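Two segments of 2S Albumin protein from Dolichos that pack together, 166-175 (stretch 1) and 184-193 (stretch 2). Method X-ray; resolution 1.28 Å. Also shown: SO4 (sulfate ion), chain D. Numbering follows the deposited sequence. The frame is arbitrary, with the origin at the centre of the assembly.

Stretch 1 166-175: IFESGIDASF
Stretch 2 184-193: YLFKGAQYVR

A buried or half-buried lysine ammonium can be accommodated where a chain segment can gather several oxygens around it, and the contact between residues 166-175 and 184-193 of this 2S albumin protein is a compact example. The CA-to-CB bond of Lys187 (chi1 to chi4 t, p, t, m) points sideways to stretch 1, but the side chain brings its end to residues 166-170, where NZ donates to Ser169 OG at 2.8 Å and to Gly170 O at 2.9 Å, with a weak third bond from NZ to Ile166 O at 2.9 Å. Gly170 adopts phi/psi 142/159, where a CB would be jammed against the preceding carbonyl oxygen.

The second polar anchor lies at the turn. Lys187 to Gln190 form a type II' beta turn, with Gly188 at phi/psi 51/-122, and Asp172 (chi1 m, -71°) points toward it, so that Gly188 N donates to Asp172 OD2 at 2.8 Å in a nearly straight bond of 167°.

From these anchors an antiparallel ladder runs on: strands 173-175 and 184-187 run at 172°, their axes approaching to 4.7 Å. Ala173 pairs with Phe186, CA atoms 5.0 Å apart, through Phe186 N to Ala173 O at 2.8 Å and Ala173 N to Phe186 O at 3.2 Å. Phe186 O is shared, for Asp172 N also donates to it at 2.8 Å. Phe175 pairs with Tyr184 through Tyr184 N to Phe175 O at 2.9 Å and Phe175 N to Tyr184 O at 3.1 Å. The intervening pair, Ser174 with Leu185, is non-hydrogen-bonded, and its CA atoms close to 4.5 Å; Ser174 CA makes a CA-H...O contact with Tyr184 O at 3.0 Å. Stretch 2 folds back as strand 190-193, where Leu185 and Val192 exchange backbone hydrogen bonds, N to O, both 2.9 Å.

Packing follows the alternation of the strands. Ala173, Phe175, Tyr184 and Phe186 share one face. Phe175 (chi1 p, 73°) and Tyr184 (m, -70°) hold their ring planes at 15° but slid apart, centroids 4.9 Å, while Phe175 CE1 meets Phe186 CE1 at 4.0 Å, edge to edge. Ser174 and Leu185 occupy the other face, where Leu185 CD1 meets Ile171 CD1 at 4.0 Å. Phe167 (chi1 m, -59°) brings CE1 to 3.8 Å from Leu185 CB, and Val192 CG1 sits over one ring face, 4.0 Å from the centroid. Farther out, Tyr184 OH and Tyr191 OH donate to sulfate O2 and O3 at 2.7 and 3.0 Å, respectively.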

ATOM      1  N   ILE A 166      -5.534 -15.458   7.248  1.00 11.52           N
ATOM      2  CA  ILE A 166      -4.730 -15.643   6.003  1.00 13.06           C
ATOM      3  C   ILE A 166      -3.631 -14.593   5.929  1.00 11.11           C
ATOM      4  O   ILE A 166      -2.576 -14.843   5.227  1.00 12.51           O
ATOM      5  CB  ILE A 166      -5.588 -15.618   4.760  1.00 13.86           C
ATOM      6  CG1 ILE A 166      -4.823 -16.108   3.534  1.00 19.01           C
ATOM      7  CG2 ILE A 166      -6.231 -14.270   4.615  1.00 13.71           C
ATOM      8  CD1 ILE A 166      -4.269 -17.564   3.609  1.00 20.85           C
ATOM      9  N   PHE A 167      -3.751 -13.510   6.688  1.00  9.52           N
ATOM     10  CA  PHE A 167      -2.723 -12.474   6.589  1.00  8.43           C
ATOM     11  C   PHE A 167      -1.386 -13.014   7.103  1.00  8.63           C
ATOM     12  O   PHE A 167      -0.366 -12.358   6.871  1.00  9.95           O
ATOM     13  CB  PHE A 167      -3.164 -11.220   7.299  1.00  7.93           C
ATOM     14  CG  PHE A 167      -4.448 -10.679   6.743  1.00  8.69           C
ATOM     15  CD1 PHE A 167      -4.410  -9.884   5.610  1.00 11.00           C
ATOM     16  CD2 PHE A 167      -5.673 -10.959   7.301  1.00 10.45           C
ATOM     17  CE1 PHE A 167      -5.587  -9.412   5.056  1.00 10.03           C
ATOM     18  CE2 PHE A 167      -6.844 -10.475   6.719  1.00 12.71           C
ATOM     19  CZ  PHE A 167      -6.774  -9.788   5.564  1.00 12.59           C
ATOM     20  N   GLU A 168      -1.403 -14.042   7.939  1.00  8.35           N
ATOM     21  CA  GLU A 168      -0.154 -14.608   8.465  1.00  9.48           C
ATOM     22  C   GLU A 168       0.799 -15.045   7.323  1.00  9.76           C
ATOM     23  O   GLU A 168       2.018 -14.999   7.568  1.00 11.16           O
ATOM     24  CB  GLU A 168      -0.459 -15.737   9.467  1.00  9.20           C
ATOM     25  CG  GLU A 168      -0.872 -16.971   8.819  1.00 10.74           C
ATOM     26  CD  GLU A 168      -1.414 -18.077   9.688  1.00 12.38           C
ATOM     27  OE1 GLU A 168      -1.392 -17.924  10.948  1.00 13.42           O
ATOM     28  OE2 GLU A 168      -2.009 -19.031   9.050  1.00 16.48           O
ATOM     29  N   SER A 169       0.257 -15.400   6.161  1.00  9.98           N
ATOM     30  CA  SER A 169       1.035 -15.944   5.029  1.00  9.99           C
ATOM     31  C   SER A 169       1.359 -14.895   3.969  1.00  8.98           C
ATOM     32  O   SER A 169       2.054 -15.204   3.035  1.00 10.33           O
ATOM     33  CB  SER A 169       0.233 -17.072   4.423  1.00 11.97           C
ATOM     34  OG  SER A 169      -0.920 -16.594   3.691  1.00 19.14           O
ATOM     35  N   GLY A 170       0.881 -13.654   4.164  1.00  8.91           N
ATOM     36  CA  GLY A 170       1.136 -12.569   3.194  1.00  8.73           C
ATOM     37  C   GLY A 170      -0.048 -11.654   3.025  1.00  7.58           C
ATOM     38  O   GLY A 170      -1.165 -11.973   3.445  1.00  9.64           O
ATOM     39  N   ILE A 171       0.304 -10.484   2.526  1.00  8.89           N
ATOM     40  CA  ILE A 171      -0.620  -9.330   2.337  1.00  9.53           C
ATOM     41  C   ILE A 171      -0.483  -8.897   0.874  1.00  8.01           C
ATOM     42  O   ILE A 171       0.625  -8.767   0.391  1.00 11.55           O
ATOM     43  CB  ILE A 171      -0.270  -8.215   3.353  1.00  9.90           C
ATOM     44  CG1 ILE A 171      -0.354  -8.767   4.784  1.00 11.58           C
ATOM     45  CG2 ILE A 171      -1.126  -7.002   3.145  1.00 10.81           C
ATOM     46  CD1 ILE A 171       0.094  -7.853   5.871  1.00 13.27           C
ATOM     47  N   ASP A 172      -1.623  -8.687   0.167  1.00  7.38           N
ATOM     48  CA  ASP A 172      -1.633  -8.208  -1.227  1.00  7.32           C
ATOM     49  C   ASP A 172      -1.579  -6.680  -1.322  1.00  8.93           C
ATOM     50  O   ASP A 172      -1.088  -6.169  -2.320  1.00 11.46           O
ATOM     51  CB  ASP A 172      -2.850  -8.717  -1.977  1.00 10.37           C
ATOM     52  CG  ASP A 172      -2.769 -10.205  -2.269  1.00 12.50           C
ATOM     53  OD1 ASP A 172      -1.660 -10.765  -2.339  1.00 18.14           O
ATOM     54  OD2 ASP A 172      -3.846 -10.806  -2.375  1.00 13.80           O
ATOM     55  N   ALA A 173      -2.177  -5.961  -0.355  1.00  7.88           N
ATOM     56  CA  ALA A 173      -2.188  -4.492  -0.433  1.00  7.04           C
ATOM     57  C   ALA A 173      -2.473  -3.968   0.964  1.00  7.03           C
ATOM     58  O   ALA A 173      -3.057  -4.715   1.794  1.00  6.96           O
ATOM     59  CB  ALA A 173      -3.240  -3.970  -1.424  1.00  7.17           C
ATOM     60  N   SER A 174      -2.142  -2.725   1.229  1.00  5.75           N
ATOM     61  CA  SER A 174      -2.389  -2.156   2.560  1.00  6.42           C
ATOM     62  C   SER A 174      -2.239  -0.649   2.454  1.00  6.01           C
ATOM     63  O   SER A 174      -1.502  -0.188   1.631  1.00  6.58           O
ATOM     64  CB  SER A 174      -1.385  -2.730   3.600  1.00  7.66           C
ATOM     65  OG  SER A 174      -0.010  -2.612   3.149  1.00  7.40           O
ATOM     66  N   PHE A 175      -2.866   0.012   3.387  1.00  5.80           N
ATOM     67  CA  PHE A 175      -2.545   1.438   3.580  1.00  7.02           C
ATOM     68  C   PHE A 175      -2.819   1.851   5.022  1.00  6.57           C
ATOM     69  O   PHE A 175      -3.675   1.295   5.716  1.00  7.08           O
ATOM     70  CB  PHE A 175      -3.340   2.326   2.589  1.00  6.47           C
ATOM     71  CG  PHE A 175      -4.798   2.481   2.854  1.00  6.27           C
ATOM     72  CD1 PHE A 175      -5.680   1.494   2.471  1.00  7.33           C
ATOM     73  CD2 PHE A 175      -5.286   3.636   3.445  1.00  7.88           C
ATOM     74  CE1 PHE A 175      -7.051   1.654   2.691  1.00  7.45           C
ATOM     75  CE2 PHE A 175      -6.650   3.769   3.694  1.00  8.51           C
ATOM     76  CZ  PHE A 175      -7.517   2.789   3.353  1.00  8.24           C
ATOM     77  N   TYR A 184      -5.306  -0.732   7.008  1.00  7.42           N
ATOM     78  CA  TYR A 184      -6.153  -1.692   6.291  1.00  6.96           C
ATOM     79  C   TYR A 184      -5.219  -2.666   5.569  1.00  7.35           C
ATOM     80  O   TYR A 184      -4.311  -2.234   4.872  1.00  6.83           O
ATOM     81  CB  TYR A 184      -7.028  -0.982   5.270  1.00  7.66           C
ATOM     82  CG  TYR A 184      -8.080  -0.153   5.875  1.00  6.39           C
ATOM     83  CD1 TYR A 184      -7.845   1.156   6.221  1.00  7.58           C
ATOM     84  CD2 TYR A 184      -9.328  -0.678   6.158  1.00  8.51           C
ATOM     85  CE1 TYR A 184      -8.825   1.900   6.868  1.00  7.86           C
ATOM     86  CE2 TYR A 184     -10.302   0.060   6.801  1.00  7.20           C
ATOM     87  CZ  TYR A 184     -10.089   1.392   7.091  1.00  7.87           C
ATOM     88  OH  TYR A 184     -11.018   2.158   7.738  1.00  9.39           O
ATOM     89  N   LEU A 185      -5.502  -3.960   5.755  1.00  6.74           N
ATOM     90  CA  LEU A 185      -4.693  -5.030   5.101  1.00  6.88           C
ATOM     91  C   LEU A 185      -5.690  -5.775   4.181  1.00  6.73           C
ATOM     92  O   LEU A 185      -6.800  -6.105   4.572  1.00  8.45           O
ATOM     93  CB  LEU A 185      -4.136  -6.027   6.136  1.00  8.20           C
ATOM     94  CG  LEU A 185      -3.425  -5.410   7.336  1.00  8.20           C
ATOM     95  CD1 LEU A 185      -2.926  -6.562   8.201  1.00  8.37           C
ATOM     96  CD2 LEU A 185      -2.222  -4.571   6.885  1.00  9.12           C
ATOM     97  N   PHE A 186      -5.225  -6.017   2.980  1.00  6.82           N
ATOM     98  CA  PHE A 186      -6.038  -6.693   1.961  1.00  7.07           C
ATOM     99  C   PHE A 186      -5.307  -7.964   1.489  1.00  7.13           C
ATOM    100  O   PHE A 186      -4.117  -7.960   1.300  1.00  8.27           O
ATOM    101  CB  PHE A 186      -6.211  -5.789   0.730  1.00  6.83           C
ATOM    102  CG  PHE A 186      -6.916  -4.496   1.017  1.00  6.47           C
ATOM    103  CD1 PHE A 186      -6.269  -3.394   1.451  1.00  7.10           C
ATOM    104  CD2 PHE A 186      -8.266  -4.416   0.930  1.00  7.40           C
ATOM    105  CE1 PHE A 186      -6.970  -2.232   1.768  1.00  7.57           C
ATOM    106  CE2 PHE A 186      -9.041  -3.322   1.262  1.00  7.93           C
ATOM    107  CZ  PHE A 186      -8.357  -2.203   1.672  1.00  7.98           C
ATOM    108  N   LYS A 187      -6.063  -9.008   1.278  1.00  8.53           N
ATOM    109  CA  LYS A 187      -5.520 -10.298   0.811  1.00  9.39           C
ATOM    110  C   LYS A 187      -6.630 -10.963  -0.010  1.00 10.44           C
ATOM    111  O   LYS A 187      -7.701 -11.294   0.549  1.00 11.59           O
ATOM    112  CB  LYS A 187      -5.082 -11.189   1.973  1.00 12.24           C
ATOM    113  CG  LYS A 187      -4.647 -12.620   1.664  1.00 15.90           C
ATOM    114  CD  LYS A 187      -3.411 -12.602   0.941  1.00 17.36           C
ATOM    115  CE  LYS A 187      -2.596 -13.909   1.064  1.00 18.89           C
ATOM    116  NZ  LYS A 187      -2.102 -14.467   2.396  1.00 22.30           N
ATOM    117  N   GLY A 188      -6.377 -11.075  -1.301  1.00 11.15           N
ATOM    118  CA  GLY A 188      -7.398 -11.525  -2.238  1.00 11.44           C
ATOM    119  C   GLY A 188      -8.682 -10.755  -2.091  1.00 10.74           C
ATOM    120  O   GLY A 188      -8.625  -9.515  -2.093  1.00 12.39           O
ATOM    121  N   ALA A 189      -9.745 -11.489  -1.828  1.00  9.36           N
ATOM    122  CA  ALA A 189     -11.117 -10.938  -1.742  1.00 11.23           C
ATOM    123  C   ALA A 189     -11.428 -10.262  -0.396  1.00 11.25           C
ATOM    124  O   ALA A 189     -12.501  -9.630  -0.267  1.00 10.93           O
ATOM    125  CB  ALA A 189     -12.060 -12.104  -1.958  1.00 15.80           C
ATOM    126  N   GLN A 190     -10.528 -10.359   0.566  1.00 11.98           N
ATOM    127  CA  GLN A 190     -10.820 -10.066   1.993  1.00 11.77           C
ATOM    128  C   GLN A 190      -9.918  -8.923   2.474  1.00  8.65           C
ATOM    129  O   GLN A 190      -8.867  -8.597   1.900  1.00  8.08           O
ATOM    130  CB  GLN A 190     -10.501 -11.270   2.901  1.00 15.94           C
ATOM    131  CG  GLN A 190     -11.359 -12.496   2.827  1.00 19.12           C
ATOM    132  CD  GLN A 190     -10.761 -13.571   3.694  1.00 16.29           C
ATOM    133  OE1 GLN A 190      -9.517 -13.805   3.739  1.00 24.09           O
ATOM    134  NE2 GLN A 190     -11.678 -14.238   4.332  1.00 22.30           N
ATOM    135  N   TYR A 191     -10.358  -8.355   3.555  1.00  7.75           N
ATOM    136  CA  TYR A 191      -9.567  -7.349   4.259  1.00  8.41           C
ATOM    137  C   TYR A 191      -9.800  -7.387   5.759  1.00  7.18           C
ATOM    138  O   TYR A 191     -10.754  -7.995   6.237  1.00  7.99           O
ATOM    139  CB  TYR A 191      -9.836  -5.924   3.763  1.00  8.52           C
ATOM    140  CG  TYR A 191     -11.034  -5.188   4.330  1.00  8.62           C
ATOM    141  CD1 TYR A 191     -12.309  -5.626   4.092  1.00  8.82           C
ATOM    142  CD2 TYR A 191     -10.847  -4.167   5.212  1.00  8.25           C
ATOM    143  CE1 TYR A 191     -13.403  -4.958   4.617  1.00  7.89           C
ATOM    144  CE2 TYR A 191     -11.903  -3.442   5.736  1.00  9.42           C
ATOM    145  CZ  TYR A 191     -13.181  -3.853   5.400  1.00  9.63           C
ATOM    146  OH  TYR A 191     -14.313  -3.193   5.801  1.00 12.57           O
ATOM    147  N   VAL A 192      -8.945  -6.720   6.470  1.00  7.32           N
ATOM    148  CA  VAL A 192      -9.133  -6.435   7.886  1.00  7.95           C
ATOM    149  C   VAL A 192      -8.549  -5.074   8.236  1.00  6.80           C
ATOM    150  O   VAL A 192      -7.644  -4.607   7.570  1.00  8.00           O
ATOM    151  CB  VAL A 192      -8.490  -7.535   8.757  1.00  9.17           C
ATOM    152  CG1 VAL A 192      -6.968  -7.493   8.713  1.00 10.78           C
ATOM    153  CG2 VAL A 192      -9.038  -7.551  10.167  1.00 11.40           C
ATOM    154  N   ARG A 193      -9.145  -4.495   9.280  1.00  7.37           N
ATOM    155  CA  ARG A 193      -8.668  -3.244   9.817  1.00  7.12           C
ATOM    156  C   ARG A 193      -7.968  -3.576  11.121  1.00  7.67           C
ATOM    157  O   ARG A 193      -8.516  -4.296  11.942  1.00  9.07           O
ATOM    158  CB  ARG A 193      -9.796  -2.267  10.014  1.00  7.60           C
ATOM    159  CG  ARG A 193      -9.366  -0.944  10.633  1.00  8.66           C
ATOM    160  CD  ARG A 193     -10.382   0.135  10.514  1.00 10.79           C
ATOM    161  NE  ARG A 193     -11.649  -0.244  11.105  1.00 12.24           N
ATOM    162  CZ  ARG A 193     -12.493   0.547  11.805  1.00 12.59           C
ATOM    163  NH1 ARG A 193     -12.103   1.738  12.239  1.00 12.57           N
ATOM    164  NH2 ARG A 193     -13.719   0.121  12.085  1.00 12.97           N
TER
HETATM  165  S   SO4 D 301     -13.932  -0.320   7.850  1.00  8.85           S
HETATM  166  O1  SO4 D 301     -15.310  -0.211   8.180  1.00 10.99           O
HETATM  167  O2  SO4 D 301     -13.309   0.863   8.337  1.00 10.66           O
HETATM  168  O3  SO4 D 301     -13.763  -0.375   6.490  1.00 10.82           O
HETATM  169  O4  SO4 D 301     -13.307  -1.481   8.417  1.00 12.92           O